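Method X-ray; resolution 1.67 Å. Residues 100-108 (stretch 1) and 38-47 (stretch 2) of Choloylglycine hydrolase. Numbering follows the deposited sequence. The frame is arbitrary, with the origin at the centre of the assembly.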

# COMPACT_ATOMS: atom_id res chain seq x y z
N ILE A 100 -32.75 -25.77 -3.07
CA ILE A 100 -32.09 -26.01 -1.79
C ILE A 100 -32.17 -24.75 -0.92
O ILE A 100 -31.68 -23.70 -1.33
CB ILE A 100 -30.61 -26.40 -1.98
CG1 ILE A 100 -30.45 -27.47 -3.07
CG2 ILE A 100 -30.00 -26.87 -0.66
CD1 ILE A 100 -29.16 -27.38 -3.86
N PRO A 101 -32.80 -24.85 0.26
CA PRO A 101 -32.84 -23.72 1.19
C PRO A 101 -31.43 -23.34 1.65
O PRO A 101 -30.59 -24.23 1.84
CB PRO A 101 -33.66 -24.25 2.36
CG PRO A 101 -34.44 -25.39 1.81
CD PRO A 101 -33.53 -26.01 0.80
N VAL A 102 -31.19 -22.04 1.82
CA VAL A 102 -29.86 -21.53 2.18
C VAL A 102 -29.27 -22.24 3.41
O VAL A 102 -28.12 -22.70 3.37
CB VAL A 102 -29.87 -20.00 2.42
CG1 VAL A 102 -28.45 -19.47 2.64
CG2 VAL A 102 -30.52 -19.27 1.26
N TYR A 103 -30.06 -22.34 4.47
CA TYR A 103 -29.63 -22.95 5.73
C TYR A 103 -29.25 -24.43 5.59
O TYR A 103 -28.51 -24.97 6.42
CB TYR A 103 -30.71 -22.79 6.82
CG TYR A 103 -31.99 -23.56 6.54
CD1 TYR A 103 -32.11 -24.91 6.87
CD2 TYR A 103 -33.08 -22.93 5.93
CE1 TYR A 103 -33.27 -25.62 6.61
CE2 TYR A 103 -34.26 -23.64 5.67
CZ TYR A 103 -34.34 -24.98 6.01
OH TYR A 103 -35.50 -25.68 5.76
N ASN A 104 -29.77 -25.09 4.55
CA ASN A 104 -29.61 -26.53 4.38
C ASN A 104 -28.57 -26.92 3.32
O ASN A 104 -28.28 -28.11 3.16
CB ASN A 104 -30.96 -27.19 4.06
CG ASN A 104 -30.98 -28.67 4.40
OD1 ASN A 104 -30.55 -29.08 5.48
ND2 ASN A 104 -31.49 -29.48 3.47
N PHE A 105 -28.00 -25.94 2.62
CA PHE A 105 -27.09 -26.24 1.51
C PHE A 105 -25.88 -27.08 1.92
O PHE A 105 -25.55 -28.06 1.25
CB PHE A 105 -26.63 -24.96 0.80
CG PHE A 105 -25.76 -25.22 -0.41
CD1 PHE A 105 -26.34 -25.50 -1.64
CD2 PHE A 105 -24.37 -25.21 -0.30
CE1 PHE A 105 -25.54 -25.75 -2.76
CE2 PHE A 105 -23.57 -25.46 -1.41
CZ PHE A 105 -24.16 -25.73 -2.64
N LEU A 106 -25.21 -26.68 3.00
CA LEU A 106 -24.01 -27.38 3.45
C LEU A 106 -24.30 -28.85 3.77
O LEU A 106 -23.60 -29.74 3.31
CB LEU A 106 -23.38 -26.66 4.65
CG LEU A 106 -21.86 -26.80 4.81
CD1 LEU A 106 -21.30 -25.63 5.59
CD2 LEU A 106 -21.47 -28.11 5.47
N LEU A 107 -25.35 -29.08 4.55
CA LEU A 107 -25.78 -30.44 4.89
C LEU A 107 -26.21 -31.23 3.65
O LEU A 107 -25.93 -32.42 3.55
CB LEU A 107 -26.89 -30.42 5.95
CG LEU A 107 -27.45 -31.76 6.44
CD1 LEU A 107 -26.37 -32.65 7.04
CD2 LEU A 107 -28.57 -31.52 7.45
N TRP A 108 -26.89 -30.55 2.72
CA TRP A 108 -27.32 -31.18 1.47
C TRP A 108 -26.14 -31.73 0.67
O TRP A 108 -26.21 -32.82 0.10
CB TRP A 108 -28.15 -30.20 0.63
CG TRP A 108 -28.52 -30.71 -0.74
CD1 TRP A 108 -29.59 -31.50 -1.05
CD2 TRP A 108 -27.84 -30.45 -1.97
NE1 TRP A 108 -29.61 -31.76 -2.41
CE2 TRP A 108 -28.54 -31.12 -2.99
CE3 TRP A 108 -26.70 -29.71 -2.31
CZ2 TRP A 108 -28.14 -31.08 -4.33
CZ3 TRP A 108 -26.29 -29.67 -3.64
CH2 TRP A 108 -27.02 -30.35 -4.64
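Stretch 2 (38-47) KCVNKSNKKE

Stretch 2 meets stretch 1 through a small, side-chain-only contact, in which one tyrosine hydroxyl reaches into an asparagine-rich turn and takes a single hydrogen bond, with a thin apolar touch at Leu107 and some aliphatic packing at Pro101. Only 198 Å² is buried, both sides summed, and the backbones stay well apart: the CA atoms of Pro101 and Lys46 are 9.7 Å from each other, and those of Leu107 and Cys39 10.1 Å.

Stretch 2 runs as a strand through Lys38, Cys39 and Val40, then turns back on itself. The return is pinned by Asn41 N to Lys46 O at 2.9 Å and, more weakly, by Lys45 N to Asn41 O at 2.8 Å; Lys45 takes a positive phi of 64° at the bend, and Glu47 is again extended. Stretch 1 leaves its strand at Pro101 and enters a helix by Phe105, with Asn104 N bonded to Pro101 O at 3.0 Å on the way. The outgoing arm, Lys38 to Asn41, runs roughly against the path from Pro101 to Leu107, and the returning arm from Lys45 to Glu47 roughly with it; Leu107 faces Cys39 on the outgoing arm, while Pro101 and Tyr103 lie nearer the turn.

Tyr103 carries the contact, with 58 Å² covered, the largest share of any residue. With chi1 at 66° (p), the ring extends toward stretch 2, and Asn44 ND2 donates to Tyr103 OH at 3.1 Å with a nearly straight angle of 163°. Asn41 ND2 also comes within 3.4 Å of Tyr103 OH, but its angle is poor; that amide nitrogen is satisfied elsewhere in the structure.

The turn holds its own donor in place. Asn41 OD1 accepts from Asn44 N at 3.2 Å and weakly from Ser43 N at 3.0 Å, while Asn44 OD1 accepts from Lys46 N at 3.1 Å. With its oxygen engaged by the turn's backbone, the Asn44 amide presents ND2 to the tyrosine: one side chain both braces its loop and makes the bond between the stretches.

Around this polar point the packing is loose. The aliphatic part of Lys46 lies along stretch 1, its CD 4.2 Å from Pro101 CG and 4.3 Å from Tyr103 OH. Farther along, Leu107 CD2 rests 4.3 Å from Cys39 SG, the one apolar side-chain pair. Val40, Lys42 and Lys45 stay out of reach. The rule to read here is economical: an internally hydrogen-bonded turn offers one well-aimed donor, Lys46 adds carbon contacts beside it, and Leu107 and Cys39 make a separate touch farther along.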

# COMPACT_ATOMS: atom_id res chain seq x y z
N LYS A 38 -32.85 -39.22 9.63
CA LYS A 38 -33.85 -38.31 9.08
C LYS A 38 -33.90 -36.99 9.86
O LYS A 38 -34.25 -36.97 11.04
CB LYS A 38 -35.22 -38.99 9.04
CG LYS A 38 -36.35 -38.14 8.46
CD LYS A 38 -37.63 -38.95 8.23
CE LYS A 38 -38.18 -39.57 9.52
NZ LYS A 38 -38.55 -38.57 10.55
N CYS A 39 -33.52 -35.91 9.19
CA CYS A 39 -33.58 -34.57 9.75
C CYS A 39 -34.86 -33.89 9.28
O CYS A 39 -35.08 -33.72 8.08
CB CYS A 39 -32.37 -33.74 9.32
SG CYS A 39 -30.76 -34.47 9.72
N VAL A 40 -35.72 -33.51 10.23
CA VAL A 40 -37.01 -32.90 9.92
C VAL A 40 -37.06 -31.45 10.41
O VAL A 40 -36.86 -31.18 11.60
CB VAL A 40 -38.20 -33.70 10.52
CG1 VAL A 40 -39.53 -33.10 10.07
CG2 VAL A 40 -38.12 -35.17 10.12
N ASN A 41 -37.33 -30.53 9.49
CA ASN A 41 -37.56 -29.13 9.85
C ASN A 41 -39.02 -28.95 10.25
O ASN A 41 -39.92 -29.18 9.45
CB ASN A 41 -37.19 -28.20 8.69
CG ASN A 41 -37.27 -26.73 9.07
OD1 ASN A 41 -38.35 -26.20 9.33
ND2 ASN A 41 -36.12 -26.06 9.09
N LYS A 42 -39.24 -28.55 11.50
CA LYS A 42 -40.58 -28.47 12.07
C LYS A 42 -41.44 -27.35 11.50
O LYS A 42 -42.67 -27.49 11.42
CB LYS A 42 -40.51 -28.35 13.60
CG LYS A 42 -40.06 -29.63 14.30
CD LYS A 42 -40.00 -29.45 15.81
CE LYS A 42 -39.63 -30.75 16.51
NZ LYS A 42 -40.72 -31.78 16.42
N SER A 43 -40.81 -26.25 11.09
CA SER A 43 -41.53 -25.08 10.58
C SER A 43 -42.10 -25.28 9.18
O SER A 43 -43.24 -24.88 8.91
CB SER A 43 -40.65 -23.83 10.63
OG SER A 43 -39.64 -23.87 9.63
N ASN A 44 -41.32 -25.89 8.29
CA ASN A 44 -41.73 -26.08 6.89
C ASN A 44 -41.91 -27.54 6.46
O ASN A 44 -42.19 -27.81 5.29
CB ASN A 44 -40.78 -25.33 5.94
CG ASN A 44 -39.32 -25.74 6.11
OD1 ASN A 44 -39.01 -26.91 6.33
ND2 ASN A 44 -38.43 -24.76 6.01
N LYS A 45 -41.74 -28.46 7.41
CA LYS A 45 -41.94 -29.91 7.20
C LYS A 45 -40.98 -30.57 6.20
O LYS A 45 -41.13 -31.75 5.88
CB LYS A 45 -43.40 -30.23 6.87
CG LYS A 45 -44.36 -30.05 8.04
CD LYS A 45 -45.76 -30.54 7.70
CE LYS A 45 -46.71 -30.36 8.87
NZ LYS A 45 -46.37 -31.23 10.04
N LYS A 46 -39.99 -29.81 5.73
CA LYS A 46 -38.99 -30.34 4.79
C LYS A 46 -38.08 -31.35 5.48
O LYS A 46 -37.69 -31.16 6.64
CB LYS A 46 -38.17 -29.21 4.17
CG LYS A 46 -38.96 -28.30 3.24
CD LYS A 46 -38.11 -27.16 2.71
CE LYS A 46 -38.93 -26.15 1.94
NZ LYS A 46 -39.49 -26.71 0.67
N GLU A 47 -37.74 -32.42 4.77
CA GLU A 47 -36.97 -33.52 5.34
C GLU A 47 -35.69 -33.83 4.56
O GLU A 47 -35.64 -33.65 3.34
CB GLU A 47 -37.83 -34.78 5.44
CG GLU A 47 -38.98 -34.67 6.44
CD GLU A 47 -39.81 -35.94 6.55
OE1 GLU A 47 -39.44 -36.97 5.93
OE2 GLU A 47 -40.84 -35.92 7.26